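PDB 4LE6: organophosphorus hydrolase from Pseudomonas pseudoalcaligenes, which probably hydrolyses organophosphate triesters, using a pair of zinc ions held in a metallo-beta-lactamase-type active site. Local coordinates for residues A[72-76]-A[77-81]; A[212-215]-A[216-220]; A[288-292]-A[293-297]. All blocks are in the same frame, centred on the assembly; numbering follows the deposited sequence.

Contact 1. Residues A[72-76]-A[77-81]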
loop_
_atom_site.group_PDB
_atom_site.type_symbol
_atom_site.label_atom_id
_atom_site.label_comp_id
_atom_site.label_asym_id
_atom_site.label_seq_id
_atom_site.Cartn_x
_atom_site.Cartn_y
_atom_site.Cartn_z
ATOM N N SER A 72 -14.840 -14.155 -10.516
ATOM C CA SER A 72 -13.567 -14.847 -10.306
ATOM C C SER A 72 -12.413 -13.847 -10.228
ATOM O O SER A 72 -11.578 -13.916 -9.319
ATOM C CB SER A 72 -13.306 -15.849 -11.427
ATOM O OG SER A 72 -14.292 -16.869 -11.414
ATOM N N LEU A 73 -12.359 -12.920 -11.179
ATOM C CA LEU A 73 -11.308 -11.896 -11.137
ATOM C C LEU A 73 -11.343 -11.062 -9.856
ATOM O O LEU A 73 -10.297 -10.732 -9.283
ATOM C CB LEU A 73 -11.406 -10.981 -12.345
ATOM C CG LEU A 73 -10.969 -11.632 -13.664
ATOM C CD1 LEU A 73 -11.449 -10.771 -14.818
ATOM C CD2 LEU A 73 -9.456 -11.798 -13.709
ATOM N N LEU A 74 -12.537 -10.687 -9.415
ATOM C CA LEU A 74 -12.654 -9.942 -8.160
ATOM C C LEU A 74 -12.230 -10.767 -6.944
ATOM O O LEU A 74 -11.506 -10.278 -6.081
ATOM C CB LEU A 74 -14.087 -9.453 -7.979
ATOM C CG LEU A 74 -14.521 -8.413 -9.009
ATOM C CD1 LEU A 74 -16.006 -8.124 -8.846
ATOM C CD2 LEU A 74 -13.711 -7.125 -8.891
ATOM N N ALA A 75 -12.689 -12.014 -6.873
ATOM C CA ALA A 75 -12.337 -12.889 -5.765
ATOM C C ALA A 75 -10.827 -13.141 -5.717
ATOM O O ALA A 75 -10.230 -13.183 -4.645
ATOM C CB ALA A 75 -13.096 -14.212 -5.870
ATOM N N ARG A 76 -10.216 -13.308 -6.885
ATOM C CA ARG A 76 -8.768 -13.469 -6.985
ATOM C C ARG A 76 -7.969 -12.362 -6.279
ATOM O O ARG A 76 -6.882 -12.593 -5.745
ATOM C CB ARG A 76 -8.411 -13.476 -8.472
ATOM C CG ARG A 76 -6.951 -13.575 -8.782
ATOM C CD ARG A 76 -6.744 -13.918 -10.270
ATOM N NE ARG A 76 -5.328 -13.902 -10.590
ATOM C CZ ARG A 76 -4.641 -12.796 -10.862
ATOM N NH1 ARG A 76 -5.248 -11.615 -10.892
ATOM N NH2 ARG A 76 -3.343 -12.876 -11.120
ATOM N N MET A 77 -8.489 -11.145 -6.295
ATOM C CA MET A 77 -7.813 -10.033 -5.633
ATOM C C MET A 77 -8.516 -9.674 -4.329
ATOM O O MET A 77 -8.293 -8.591 -3.763
ATOM C CB MET A 77 -7.761 -8.815 -6.551
ATOM C CG MET A 77 -6.952 -9.032 -7.829
ATOM S SD MET A 77 -5.211 -9.391 -7.487
ATOM C CE MET A 77 -4.575 -7.829 -6.853
ATOM N N PHE A 78 -9.354 -10.591 -3.847
ATOM C CA PHE A 78 -10.080 -10.386 -2.597
ATOM C C PHE A 78 -10.833 -9.054 -2.591
ATOM O O PHE A 78 -10.794 -8.310 -1.610
ATOM C CB PHE A 78 -9.105 -10.485 -1.415
ATOM C CG PHE A 78 -8.456 -11.838 -1.308
ATOM C CD1 PHE A 78 -7.346 -12.148 -2.070
ATOM C CD2 PHE A 78 -8.987 -12.812 -0.489
ATOM C CE1 PHE A 78 -6.767 -13.400 -1.998
ATOM C CE2 PHE A 78 -8.405 -14.063 -0.414
ATOM C CZ PHE A 78 -7.294 -14.354 -1.184
ATOM N N VAL A 79 -11.512 -8.760 -3.695
ATOM C CA VAL A 79 -12.319 -7.545 -3.804
ATOM C C VAL A 79 -13.788 -7.926 -3.617
ATOM O O VAL A 79 -14.330 -8.728 -4.379
ATOM C CB VAL A 79 -12.127 -6.852 -5.175
ATOM C CG1 VAL A 79 -12.943 -5.555 -5.261
ATOM C CG2 VAL A 79 -10.655 -6.550 -5.418
ATOM N N ALA A 80 -14.424 -7.358 -2.598
ATOM C CA ALA A 80 -15.836 -7.608 -2.335
ATOM C C ALA A 80 -16.664 -6.792 -3.314
ATOM O O ALA A 80 -16.263 -5.687 -3.687
ATOM C CB ALA A 80 -16.172 -7.211 -0.901
ATOM N N SER A 81 -17.811 -7.324 -3.732
ATOM C CA SER A 81 -18.638 -6.663 -4.748
ATOM C C SER A 81 -20.133 -6.684 -4.405
ATOM O O SER A 81 -20.947 -6.117 -5.139
ATOM C CB SER A 81 -18.428 -7.338 -6.110
ATOM O OG SER A 81 -18.640 -8.738 -6.010
#

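Contact 2. Residues A[212-215]-A[216-220]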
loop_
_atom_site.group_PDB
_atom_site.type_symbol
_atom_site.label_atom_id
_atom_site.label_comp_id
_atom_site.label_asym_id
_atom_site.label_seq_id
_atom_site.Cartn_x
_atom_site.Cartn_y
_atom_site.Cartn_z
ATOM N N GLY A 212 10.434 20.972 -20.920
ATOM C CA GLY A 212 9.421 19.934 -21.054
ATOM C C GLY A 212 8.551 20.181 -22.275
ATOM O O GLY A 212 8.942 19.859 -23.399
ATOM N N GLU A 213 7.373 20.761 -22.062
ATOM C CA GLU A 213 6.573 21.304 -23.162
ATOM C C GLU A 213 5.483 22.208 -22.609
ATOM O O GLU A 213 5.491 23.408 -22.847
ATOM C CB GLU A 213 5.961 20.198 -24.014
ATOM C CG GLU A 213 6.138 20.430 -25.497
ATOM C CD GLU A 213 5.364 19.444 -26.340
ATOM O OE1 GLU A 213 4.668 18.587 -25.746
ATOM O OE2 GLU A 213 5.450 19.526 -27.590
ATOM N N LEU A 214 4.551 21.634 -21.859
ATOM C CA LEU A 214 3.573 22.435 -21.134
ATOM C C LEU A 214 4.261 23.222 -20.021
ATOM O O LEU A 214 4.015 24.416 -19.836
ATOM C CB LEU A 214 2.514 21.523 -20.535
ATOM C CG LEU A 214 1.431 22.190 -19.694
ATOM C CD1 LEU A 214 0.554 23.093 -20.557
ATOM C CD2 LEU A 214 0.618 21.109 -19.033
ATOM N N LEU A 215 5.092 22.517 -19.263
ATOM C CA LEU A 215 5.933 23.104 -18.227
ATOM C C LEU A 215 7.242 22.337 -18.241
ATOM O O LEU A 215 7.317 21.273 -18.846
ATOM C CB LEU A 215 5.289 22.961 -16.858
ATOM C CG LEU A 215 4.026 23.766 -16.586
ATOM C CD1 LEU A 215 3.462 23.283 -15.281
ATOM C CD2 LEU A 215 4.333 25.283 -16.546
ATOM N N PRO A 216 8.283 22.867 -17.586
ATOM C CA PRO A 216 9.531 22.092 -17.543
ATOM C C PRO A 216 9.288 20.699 -16.944
ATOM O O PRO A 216 8.762 20.615 -15.840
ATOM C CB PRO A 216 10.440 22.938 -16.639
ATOM C CG PRO A 216 9.907 24.353 -16.786
ATOM C CD PRO A 216 8.412 24.175 -16.918
ATOM N N GLY A 217 9.603 19.647 -17.694
ATOM C CA GLY A 217 9.489 18.286 -17.209
ATOM C C GLY A 217 8.098 17.703 -17.374
ATOM O O GLY A 217 7.862 16.546 -17.055
ATOM N N VAL A 218 7.179 18.505 -17.894
ATOM C CA VAL A 218 5.770 18.113 -17.956
ATOM C C VAL A 218 5.245 18.190 -19.380
ATOM O O VAL A 218 5.368 19.218 -20.042
ATOM C CB VAL A 218 4.897 18.994 -17.064
ATOM C CG1 VAL A 218 3.503 18.391 -16.953
ATOM C CG2 VAL A 218 5.524 19.120 -15.680
ATOM N N SER A 219 4.652 17.094 -19.836
ATOM C CA SER A 219 4.115 17.026 -21.197
ATOM C C SER A 219 2.764 16.303 -21.218
ATOM O O SER A 219 2.430 15.571 -20.299
ATOM C CB SER A 219 5.095 16.318 -22.128
ATOM O OG SER A 219 5.439 15.054 -21.611
ATOM N N LEU A 220 2.000 16.533 -22.279
ATOM C CA LEU A 220 0.689 15.927 -22.465
ATOM C C LEU A 220 0.778 14.589 -23.174
ATOM O O LEU A 220 1.508 14.453 -24.143
ATOM C CB LEU A 220 -0.162 16.844 -23.338
ATOM C CG LEU A 220 -0.972 17.865 -22.559
ATOM C CD1 LEU A 220 -0.055 18.715 -21.692
ATOM C CD2 LEU A 220 -1.760 18.724 -23.535
HETATM O O HOH W 1 2.968 18.762 -23.971
#

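Contact 3. Residues A[288-292]-A[293-297]. With ZN (zinc ion), chain K.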
loop_
_atom_site.group_PDB
_atom_site.type_symbol
_atom_site.label_atom_id
_atom_site.label_comp_id
_atom_site.label_asym_id
_atom_site.label_seq_id
_atom_site.Cartn_x
_atom_site.Cartn_y
_atom_site.Cartn_z
ATOM N N LEU A 288 7.655 2.700 -16.963
ATOM C CA LEU A 288 7.506 4.000 -16.320
ATOM C C LEU A 288 6.659 3.843 -15.082
ATOM O O LEU A 288 5.947 2.850 -14.927
ATOM C CB LEU A 288 6.923 5.040 -17.269
ATOM C CG LEU A 288 5.732 4.630 -18.126
ATOM C CD1 LEU A 288 4.465 4.544 -17.292
ATOM C CD2 LEU A 288 5.572 5.613 -19.268
ATOM N N TRP A 289 6.773 4.798 -14.173
ATOM C CA TRP A 289 5.896 4.824 -13.018
ATOM C C TRP A 289 4.525 5.301 -13.498
ATOM O O TRP A 289 4.422 6.138 -14.397
ATOM C CB TRP A 289 6.409 5.794 -11.956
ATOM C CG TRP A 289 7.628 5.367 -11.210
ATOM C CD1 TRP A 289 8.915 5.730 -11.466
ATOM C CD2 TRP A 289 7.672 4.522 -10.049
ATOM N NE1 TRP A 289 9.760 5.163 -10.541
ATOM C CE2 TRP A 289 9.024 4.412 -9.666
ATOM C CE3 TRP A 289 6.701 3.852 -9.302
ATOM C CZ2 TRP A 289 9.432 3.653 -8.563
ATOM C CZ3 TRP A 289 7.103 3.097 -8.215
ATOM C CH2 TRP A 289 8.456 3.004 -7.854
ATOM N N VAL A 290 3.479 4.802 -12.860
ATOM C CA VAL A 290 2.120 5.195 -13.177
ATOM C C VAL A 290 1.461 5.740 -11.910
ATOM O O VAL A 290 1.697 5.223 -10.815
ATOM C CB VAL A 290 1.352 3.993 -13.732
ATOM C CG1 VAL A 290 -0.138 4.248 -13.744
ATOM C CG2 VAL A 290 1.860 3.659 -15.147
ATOM N N ALA A 291 0.672 6.799 -12.072
ATOM C CA ALA A 291 -0.161 7.349 -11.000
ATOM C C ALA A 291 -1.613 7.346 -11.491
ATOM O O ALA A 291 -1.951 8.097 -12.423
ATOM C CB ALA A 291 0.289 8.762 -10.656
ATOM N N GLY A 292 -2.453 6.498 -10.890
ATOM C CA GLY A 292 -3.775 6.214 -11.428
ATOM C C GLY A 292 -4.905 6.622 -10.511
ATOM O O GLY A 292 -5.035 6.139 -9.374
ATOM N N ALA A 293 -5.778 7.464 -11.040
ATOM C CA ALA A 293 -6.833 8.084 -10.256
ATOM C C ALA A 293 -7.714 7.087 -9.525
ATOM O O ALA A 293 -8.274 7.401 -8.464
ATOM C CB ALA A 293 -7.685 8.961 -11.147
ATOM N N HIS A 294 -7.864 5.886 -10.079
ATOM C CA HIS A 294 -8.756 4.892 -9.466
ATOM C C HIS A 294 -8.066 3.582 -9.116
ATOM O O HIS A 294 -8.720 2.552 -8.889
ATOM C CB HIS A 294 -9.973 4.652 -10.363
ATOM C CG HIS A 294 -10.777 5.894 -10.585
ATOM N ND1 HIS A 294 -11.310 6.622 -9.542
ATOM C CD2 HIS A 294 -11.097 6.566 -11.716
ATOM C CE1 HIS A 294 -11.930 7.682 -10.020
ATOM N NE2 HIS A 294 -11.808 7.679 -11.336
ATOM N N LEU A 295 -6.747 3.632 -9.020
ATOM C CA LEU A 295 -5.982 2.491 -8.541
ATOM C C LEU A 295 -5.946 2.594 -7.010
ATOM O O LEU A 295 -6.118 3.685 -6.473
ATOM C CB LEU A 295 -4.571 2.496 -9.142
ATOM C CG LEU A 295 -4.548 2.444 -10.676
ATOM C CD1 LEU A 295 -3.116 2.515 -11.193
ATOM C CD2 LEU A 295 -5.243 1.194 -11.204
ATOM N N PRO A 296 -5.766 1.464 -6.312
ATOM C CA PRO A 296 -5.726 1.487 -4.845
ATOM C C PRO A 296 -4.675 2.468 -4.356
ATOM O O PRO A 296 -3.547 2.465 -4.848
ATOM C CB PRO A 296 -5.381 0.049 -4.484
ATOM C CG PRO A 296 -5.858 -0.760 -5.655
ATOM C CD PRO A 296 -5.548 0.104 -6.831
ATOM N N PHE A 297 -5.079 3.359 -3.461
ATOM C CA PHE A 297 -4.231 4.465 -3.033
ATOM C C PHE A 297 -2.957 3.887 -2.432
ATOM O O PHE A 297 -3.032 2.878 -1.719
ATOM C CB PHE A 297 -4.975 5.295 -1.977
ATOM C CG PHE A 297 -4.161 6.392 -1.423
ATOM C CD1 PHE A 297 -4.076 7.599 -2.091
ATOM C CD2 PHE A 297 -3.431 6.211 -0.257
ATOM C CE1 PHE A 297 -3.280 8.618 -1.607
ATOM C CE2 PHE A 297 -2.638 7.228 0.230
ATOM C CZ PHE A 297 -2.564 8.435 -0.452
HETATM ZN ZN ZN K . -12.673 9.190 -12.427
HETATM O O HOH W 2 -14.259 9.585 -13.241
#

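Contact 1. Residues A[72-76]-A[77-81]
The carbonyl oxygen of Leu74 gathers two backbone N-H groups as helix 67-76 ends. Val79 N reaches Leu74 O at 2.8 Å along a nearly straight bond (169°), lying above the carbonyl plane, whereas the bond from Met77 N at 3.1 Å is weak. Within that wider bond, Phe78 N donates to the next carbonyl oxygen, Ala75 O, at 2.9 Å, from well out of the carbonyl plane. The same oxygen lies over one face of the Phe78 ring, offset toward its rim. The two methyls of Leu74 meet different loop residues: the Leu74 and Val79 side chains cross at an angle, with Leu74 CD2 4.0 Å from Val79 CG1, and CD1 meets Ser81 CB at 3.7 Å. Arg76 and Met77 run side by side in the same direction; the arginine is extended, the methionine bent at chi2 and chi3, and Arg76 NH1 passes Met77 SD obliquely at a loose 4.1 Å. Outside lies a subunit boundary: Arg304 of the second subunit donates to Arg76 O, and His302 of that subunit stacks on Phe78. With Phe78 at positive phi (52°) as C-prime residue, the bonds to Leu74 O and Ala75 O make a Schellman motif.

Contact 2. Residues A[212-215]-A[216-220]
Both faces of the Leu215 carbonyl group are used: Val218 N donates to Leu215 O at 2.9 Å from one side of its plane, and Glu213 N approaches from the opposite side at 3.3 Å. The first of these bonds closes a type II beta turn from Leu215 to Val218, with Pro216 and Gly217 at its corners, and leads the chain into strand 218-222. Gly217 takes the positive phi (85°) of the third turn position. Across the turn, Leu215 and Val218 form a single antiparallel hydrogen-bonded pair. A classic beta bulge distorts it, because Leu214 and Leu215 both face Val218. The carbonyl oxygen of Val218 consequently faces three N-H groups, those of Glu213, Leu214 and Leu215. All three bonds are weak: the first two are strongly bent, while Leu215 N lies almost straight on Val218 O but at 3.4 Å.

Apolar side chains pack beside the turn. Leu214 holds CG anti to its own nitrogen (chi1 178°), which carries CD2 out to Leu220 CD1 at 3.6 Å, the two side chains crossing at an angle. Leu215 CB rests against Val218 CB at 4.0 Å. Leu136 of strand 134-136, in the other sheet, touches Leu214 and Val218, so these side chains reach from one sheet of the metallo-beta-lactamase sandwich to the other. On the strand's other flank, the backbones of Gly217 and Ser219 pair with Lys236 and Leu234 of strand 231-237. Extended beyond CG, the Glu213 side chain runs past Ser219 to a bridging water. This water donates to Glu213 OE1 across an unusually short 2.5 Å and accepts from Leu220 N at 3.0 Å, so that it appears to link the carboxylate to the strand's backbone.

Contact 3. Residues A[288-292]-A[293-297]
Strand 289-292 gives way to a type I beta turn from Gly292 to Leu295, closed by Leu295 N donating to Gly292 O at 3.1 Å in a nearly straight bond (166°), with the donor far above the carbonyl plane. The Leu295 side chain folds back over the turn it closes. With CG beside its own nitrogen (chi1 -59°), it lays CD1 against Gly292 CA at 3.8 Å, and the same methyl looks back along the strand to Val290 CG1 at 4.3 Å. Gly292 has no side chain, and this lets the Leu295 methyl lie against its CA.

The turn also presents a metal ligand. His294, at the third position, swings away from the strand and binds the zinc ion through NE2 at 2.1 Å. Its ring is held from two directions: ND1 donates to the carbonyl oxygen of Ala88, which fixes the ring's rotation and should strengthen NE2 as a ligand, and Ala293 CB lies over the centre of one face, 4.2 Å above the plane. The zinc is completed by Asp143, His144, Asp247 and a water at 1.8 Å, a distance short enough to be treated with caution. Asp247 also binds the other zinc, with His139, His141 and His226. A histidine in the loop after a strand of the second sheet, closing a dinuclear site, is characteristic of the metallo-beta-lactamase fold.

Asn90 ND2 of strand 85-95 donates to both Gly292 O and Leu295 O, pinning the turn to the first sheet. Strand 289-292 itself runs between the parallel strand 240-246, bonded through Trp289 and Ala291, and the antiparallel strand 300-305, while helix 269-286 covers Leu288 and Val290 through Ala283.

In the fold
The contacts follow in series along the chain. Contacts 1 and 2 lie on opposite sides of the chain's centre, their centres about 38 Å apart; that of contact 3, near the middle, is about 19 Å from that of contact 1 and about 20 Å from that of contact 2. Contacts 2 and 3 share the second mixed sheet: strand 218-222 is outermost within this chain, whereas strand 289-292 is internal and leads to a ligand of the dinuclear zinc site. Contact 1, at a helix end with the Val79 side chain about 12 Å from that of His294, shares the subunit interface with contact 3: Glu316 of the second subunit packs on both Val79 and Pro296.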